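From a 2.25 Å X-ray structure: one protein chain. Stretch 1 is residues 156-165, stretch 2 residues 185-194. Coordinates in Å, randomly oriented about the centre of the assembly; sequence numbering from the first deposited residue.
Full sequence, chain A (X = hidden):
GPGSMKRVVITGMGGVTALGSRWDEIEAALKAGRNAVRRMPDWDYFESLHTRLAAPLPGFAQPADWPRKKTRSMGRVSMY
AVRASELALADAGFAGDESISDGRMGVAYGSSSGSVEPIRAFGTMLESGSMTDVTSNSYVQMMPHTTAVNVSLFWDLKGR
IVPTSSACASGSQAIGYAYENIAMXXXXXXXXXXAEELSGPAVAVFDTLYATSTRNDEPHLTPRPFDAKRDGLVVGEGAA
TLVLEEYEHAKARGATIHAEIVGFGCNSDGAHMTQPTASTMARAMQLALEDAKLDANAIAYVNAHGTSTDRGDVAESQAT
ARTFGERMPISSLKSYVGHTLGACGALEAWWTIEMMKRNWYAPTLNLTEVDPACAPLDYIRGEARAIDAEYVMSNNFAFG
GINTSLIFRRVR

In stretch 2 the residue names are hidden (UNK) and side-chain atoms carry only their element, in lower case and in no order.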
ATOM      1  N   ASP A 156      -1.251 -18.647  -7.094  1.00 15.86           N
ATOM      2  CA  ASP A 156      -0.073 -19.179  -6.493  1.00 16.58           C
ATOM      3  C   ASP A 156       1.162 -18.414  -6.915  1.00 15.70           C
ATOM      4  O   ASP A 156       2.240 -18.990  -7.051  1.00 15.67           O
ATOM      5  CB  ASP A 156       0.053 -20.647  -6.938  1.00 18.44           C
ATOM      6  CG  ASP A 156       0.950 -21.410  -6.097  1.00 20.14           C
ATOM      7  OD1 ASP A 156       0.601 -21.603  -4.922  1.00 23.82           O
ATOM      8  OD2 ASP A 156       2.026 -21.843  -6.582  1.00 21.66           O
ATOM      9  N   LEU A 157       1.020 -17.111  -7.123  1.00 14.85           N
ATOM     10  CA  LEU A 157       2.120 -16.311  -7.674  1.00 14.46           C
ATOM     11  C   LEU A 157       3.196 -16.096  -6.611  1.00 14.23           C
ATOM     12  O   LEU A 157       2.906 -16.095  -5.418  1.00 13.90           O
ATOM     13  CB  LEU A 157       1.616 -14.974  -8.203  1.00 14.00           C
ATOM     14  CG  LEU A 157       0.520 -15.047  -9.275  1.00 13.92           C
ATOM     15  CD1 LEU A 157       0.053 -13.613  -9.634  1.00 13.60           C
ATOM     16  CD2 LEU A 157       1.009 -15.785 -10.497  1.00 14.12           C
ATOM     17  N   LYS A 158       4.446 -15.972  -7.064  1.00 14.18           N
ATOM     18  CA  LYS A 158       5.583 -15.947  -6.170  1.00 14.20           C
ATOM     19  C   LYS A 158       6.473 -14.758  -6.426  1.00 14.03           C
ATOM     20  O   LYS A 158       7.574 -14.702  -5.925  1.00 13.80           O
ATOM     21  CB  LYS A 158       6.367 -17.291  -6.243  1.00 14.85           C
ATOM     22  CG  LYS A 158       5.554 -18.477  -5.708  1.00 14.97           C
ATOM     23  CD  LYS A 158       6.126 -19.873  -6.039  1.00 15.65           C
ATOM     24  CE  LYS A 158       5.067 -20.984  -5.890  1.00 15.71           C
ATOM     25  NZ  LYS A 158       4.242 -21.131  -7.132  1.00 15.45           N
ATOM     26  N   GLY A 159       5.956 -13.774  -7.169  1.00 14.03           N
ATOM     27  CA  GLY A 159       6.645 -12.531  -7.402  1.00 14.03           C
ATOM     28  C   GLY A 159       6.381 -11.514  -6.305  1.00 14.03           C
ATOM     29  O   GLY A 159       5.756 -11.807  -5.272  1.00 13.93           O
ATOM     30  N   ARG A 160       6.857 -10.295  -6.509  1.00 14.52           N
ATOM     31  CA  ARG A 160       6.720  -9.272  -5.475  1.00 14.34           C
ATOM     32  C   ARG A 160       5.306  -8.745  -5.455  1.00 13.84           C
ATOM     33  O   ARG A 160       4.632  -8.699  -6.495  1.00 14.24           O
ATOM     34  CB  ARG A 160       7.739  -8.155  -5.587  1.00 14.87           C
ATOM     35  CG  ARG A 160       8.086  -7.698  -6.978  1.00 15.51           C
ATOM     36  CD  ARG A 160       8.907  -6.405  -6.964  1.00 15.66           C
ATOM     37  NE  ARG A 160      10.232  -6.583  -6.394  1.00 16.41           N
ATOM     38  CZ  ARG A 160      11.129  -5.597  -6.226  1.00 16.95           C
ATOM     39  NH1 ARG A 160      10.840  -4.352  -6.569  1.00 16.98           N
ATOM     40  NH2 ARG A 160      12.324  -5.855  -5.714  1.00 17.47           N
ATOM     41  N   ILE A 161       4.827  -8.435  -4.241  1.00 13.12           N
ATOM     42  CA  ILE A 161       3.539  -7.801  -4.028  1.00 12.62           C
ATOM     43  C   ILE A 161       3.817  -6.314  -3.715  1.00 12.61           C
ATOM     44  O   ILE A 161       4.575  -5.969  -2.783  1.00 12.67           O
ATOM     45  CB  ILE A 161       2.692  -8.518  -2.926  1.00 12.53           C
ATOM     46  CG1 ILE A 161       2.261  -9.918  -3.392  1.00 12.60           C
ATOM     47  CG2 ILE A 161       1.443  -7.717  -2.597  1.00 12.04           C
ATOM     48  CD1 ILE A 161       1.613 -10.808  -2.315  1.00 12.63           C
ATOM     49  N   VAL A 162       3.260  -5.452  -4.570  1.00 12.39           N
ATOM     50  CA  VAL A 162       3.333  -4.045  -4.418  1.00 12.30           C
ATOM     51  C   VAL A 162       1.939  -3.550  -4.007  1.00 12.22           C
ATOM     52  O   VAL A 162       1.056  -3.372  -4.825  1.00 11.96           O
ATOM     53  CB  VAL A 162       3.750  -3.362  -5.725  1.00 12.14           C
ATOM     54  CG1 VAL A 162       3.919  -1.868  -5.474  1.00 11.69           C
ATOM     55  CG2 VAL A 162       5.020  -4.012  -6.290  1.00 12.31           C
ATOM     56  N   PRO A 163       1.754  -3.307  -2.732  1.00 13.02           N
ATOM     57  CA  PRO A 163       0.422  -2.906  -2.265  1.00 13.43           C
ATOM     58  C   PRO A 163       0.264  -1.464  -2.629  1.00 13.60           C
ATOM     59  O   PRO A 163       1.153  -0.682  -2.312  1.00 15.42           O
ATOM     60  CB  PRO A 163       0.496  -3.168  -0.739  1.00 13.39           C
ATOM     61  CG  PRO A 163       1.933  -3.010  -0.409  1.00 13.62           C
ATOM     62  CD  PRO A 163       2.749  -3.312  -1.644  1.00 13.38           C
ATOM     63  N   THR A 164      -0.742  -1.118  -3.424  1.00 12.95           N
ATOM     64  CA  THR A 164      -0.979   0.287  -3.775  1.00 12.35           C
ATOM     65  C   THR A 164      -2.351   0.722  -3.299  1.00 11.81           C
ATOM     66  O   THR A 164      -3.159   1.214  -4.056  1.00 11.86           O
ATOM     67  CB  THR A 164      -0.852   0.463  -5.284  1.00 12.25           C
ATOM     68  OG1 THR A 164      -1.787  -0.398  -5.941  1.00 11.87           O
ATOM     69  CG2 THR A 164       0.573   0.093  -5.724  1.00 12.30           C
ATOM     70  N   SER A 165      -2.633   0.497  -2.028  1.00 11.90           N
ATOM     71  CA  SER A 165      -3.929   0.933  -1.470  1.00 11.78           C
ATOM     72  C   SER A 165      -3.855   2.401  -1.077  1.00 12.01           C
ATOM     73  O   SER A 165      -3.371   2.753   0.019  1.00 11.88           O
ATOM     74  CB  SER A 165      -4.373   0.054  -0.318  1.00 11.59           C
ATOM     75  OG  SER A 165      -4.853  -1.178  -0.799  1.00 11.34           O
ATOM     76  N   UNK A 185      13.494  -4.343 -14.389  1.00 22.19           N
ATOM     77  CA  UNK A 185      13.949  -5.731 -14.468  1.00 22.01           C
ATOM     78  C   UNK A 185      13.664  -6.592 -13.265  1.00 21.20           C
ATOM     79  O   UNK A 185      14.176  -7.685 -13.170  1.00 21.35           O
ATOM     80  N   UNK A 186      12.808  -6.141 -12.347  1.00 20.59           N
ATOM     81  CA  UNK A 186      12.548  -6.923 -11.113  1.00 19.79           C
ATOM     82  C   UNK A 186      11.579  -8.061 -11.328  1.00 18.85           C
ATOM     83  O   UNK A 186      11.622  -9.045 -10.626  1.00 18.18           O
ATOM     84  c   UNK A 186      13.078  -5.023  -9.491  1.00 20.38           C
ATOM     85  c   UNK A 186      14.159  -5.815  -8.730  1.00 21.05           C
ATOM     86  c   UNK A 186      12.031  -6.005  -9.994  1.00 19.75           C
ATOM     87  n   UNK A 186      15.911  -4.112  -8.207  1.00 22.71           N
ATOM     88  c   UNK A 186      15.571  -5.310  -8.964  1.00 22.00           C
ATOM     89  N   UNK A 187      10.684  -7.884 -12.304  1.00 18.34           N
ATOM     90  CA  UNK A 187       9.670  -8.846 -12.630  1.00 17.63           C
ATOM     91  C   UNK A 187       9.488  -8.837 -14.127  1.00 17.31           C
ATOM     92  O   UNK A 187       9.642  -7.793 -14.773  1.00 17.65           O
ATOM     93  o   UNK A 187       8.858 -10.242  -8.876  1.00 18.24           O
ATOM     94  c   UNK A 187       8.390  -9.999  -9.976  1.00 17.69           C
ATOM     95  n   UNK A 187       7.923 -10.966 -10.797  1.00 18.15           N
ATOM     96  c   UNK A 187       8.342  -8.449 -11.960  1.00 17.32           C
ATOM     97  c   UNK A 187       8.332  -8.568 -10.462  1.00 17.16           C
ATOM     98  N   UNK A 188       9.148  -9.990 -14.675  1.00 16.85           N
ATOM     99  CA  UNK A 188       8.875 -10.115 -16.099  1.00 16.95           C
ATOM    100  C   UNK A 188       7.444  -9.723 -16.394  1.00 16.30           C
ATOM    101  O   UNK A 188       7.150  -9.177 -17.444  1.00 16.46           O
ATOM    102  o   UNK A 188      10.418 -11.959 -16.362  1.00 17.89           O
ATOM    103  c   UNK A 188       9.066 -11.551 -16.591  1.00 17.37           C
ATOM    104  c   UNK A 188       8.771 -11.659 -18.072  1.00 18.01           C
ATOM    105  N   UNK A 189       6.548 -10.036 -15.464  1.00 15.48           N
ATOM    106  CA  UNK A 189       5.133  -9.775 -15.614  1.00 15.12           C
ATOM    107  C   UNK A 189       4.580  -9.237 -14.326  1.00 14.59           C
ATOM    108  O   UNK A 189       5.119  -9.493 -13.273  1.00 14.73           O
ATOM    109  c   UNK A 189       4.398 -11.082 -15.948  1.00 15.17           C
ATOM    110  c   UNK A 189       4.698 -11.617 -17.349  1.00 16.07           C
ATOM    111  c   UNK A 189       5.275 -13.060 -17.296  1.00 16.23           C
ATOM    112  c   UNK A 189       3.464 -11.474 -18.248  1.00 16.00           C
ATOM    113  N   UNK A 190       3.483  -8.497 -14.421  1.00 14.57           N
ATOM    114  CA  UNK A 190       2.759  -7.990 -13.251  1.00 13.96           C
ATOM    115  C   UNK A 190       1.281  -7.942 -13.579  1.00 14.06           C
ATOM    116  O   UNK A 190       0.888  -7.514 -14.687  1.00 14.59           O
ATOM    117  s   UNK A 190       4.874  -7.228 -10.699  1.00 13.52           S
ATOM    118  c   UNK A 190       4.229  -6.015  -9.515  1.00 12.71           C
ATOM    119  c   UNK A 190       3.206  -6.565 -12.860  1.00 13.74           C
ATOM    120  c   UNK A 190       4.619  -6.426 -12.298  1.00 13.78           C
ATOM    121  N   UNK A 191       0.463  -8.405 -12.637  1.00 13.66           N
ATOM    122  CA  UNK A 191      -0.948  -8.027 -12.598  1.00 13.44           C
ATOM    123  C   UNK A 191      -1.022  -6.683 -11.859  1.00 13.13           C
ATOM    124  O   UNK A 191      -0.471  -6.541 -10.773  1.00 13.09           O
ATOM    125  c   UNK A 191      -1.769  -9.065 -11.855  1.00 13.20           C
ATOM    126  c   UNK A 191      -2.550 -11.402 -11.654  1.00 13.45           C
ATOM    127  c   UNK A 191      -1.739 -10.473 -12.506  1.00 13.55           C
ATOM    128  c   UNK A 191      -2.223 -10.458 -13.971  1.00 14.02           C
ATOM    129  N   UNK A 192      -1.660  -5.695 -12.467  1.00 12.88           N
ATOM    130  CA  UNK A 192      -1.816  -4.402 -11.826  1.00 12.37           C
ATOM    131  C   UNK A 192      -3.256  -3.953 -11.950  1.00 12.16           C
ATOM    132  O   UNK A 192      -3.830  -3.982 -13.026  1.00 12.33           O
ATOM    133  c   UNK A 192      -0.876  -3.373 -12.438  1.00 12.64           C
ATOM    134  N   UNK A 193      -3.835  -3.525 -10.840  1.00 11.68           N
ATOM    135  CA  UNK A 193      -5.190  -3.057 -10.862  1.00 11.49           C
ATOM    136  C   UNK A 193      -5.641  -2.413  -9.585  1.00 11.16           C
ATOM    137  O   UNK A 193      -4.831  -2.105  -8.681  1.00 10.77           O
ATOM    138  N   UNK A 194      -6.944  -2.170  -9.537  1.00 11.19           N
ATOM    139  CA  UNK A 194      -7.586  -1.605  -8.370  1.00 11.04           C
ATOM    140  C   UNK A 194      -8.998  -2.087  -8.290  1.00 11.21           C
ATOM    141  O   UNK A 194      -9.574  -2.509  -9.299  1.00 11.06           O
TER
HETATM  142  O   HOH W   1      10.971  -8.918  -7.271  1.00 21.95           O

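Position 185 has no side-chain atoms and touches nothing on stretch 1. Just past the end of a helix, its phi of 85° closes a Schellman motif, and a CB there would jam against the preceding carbonyl O; this is Gly185.

Position 186 carries four carbons in a row ending in nitrogen, unbranched. Its third carbon beyond CA lies over one face of the Arg160 guanidinium, 3.5 Å from Arg160 NH2. This is Lys186. The CA-to-CB bond points toward stretch 1; the closest contact is made by CD, while the end of the chain leads away.

At position 187 three carbons run out, the third bearing one oxygen and one nitrogen. This amide oxygen accepts a hydrogen bond from Arg160 N at 3.1 Å, with an N-H...O angle of 155°, and sits 3.5 Å from Gly159 CA. The residue is Gln187. The amide needs the bare glycine: an ideal CB on Gly159 would come within 2.8 Å of Gln187 NE2, a clash.

Position 188 has one carbon carrying an oxygen and a carbon, and is out of reach of stretch 1; the beta-branched pattern is that of Thr188. Position 189 shows four carbons forked at the second, opens the strand and is likewise out of reach; it is Leu189.

Position 190 holds two carbons, a sulfur and a terminal carbon, unbranched. Its CA-to-CB bond points sideways, yet chi angles all in the m well bring the end nearer: the carbon beyond the sulfur packs 3.9 Å from Val162 CG2 and 4.1 Å from Arg160 O. This is Met190.

Position 191 again has four carbons forked at the second. It also starts sideways, and one branch carbon meets Leu157 CD1 at 4.0 Å. This is Leu191.

Position 192 has a single carbon and makes no contact: Ala192. Positions 193 and 194 have no side-chain atoms; the backbone O of 193 approaches Thr164 OG1 to 4.4 Å, while 194 touches nothing on stretch 1. They are Gly193 and Gly194.

The contact, 345 Å² in all, is spare: no backbone-to-backbone hydrogen bond joins the stretches. Gln187 supplies the one direct hydrogen bond. Beside it, water 1 lies 3.0 Å from Gln187 OE1, within hydrogen-bonding geometry, and accepts a weak bond from Arg160 NE at 2.6 Å. Beyond this polar end, Met190 and Leu191 add small apolar contacts. The rule is one amide satisfying a backbone NH beside a glycine, with the Met190 and Leu191 side chains reaching across to Val162 and Leu157.

Stretch 2 (185-194) GKQTLMLAGG
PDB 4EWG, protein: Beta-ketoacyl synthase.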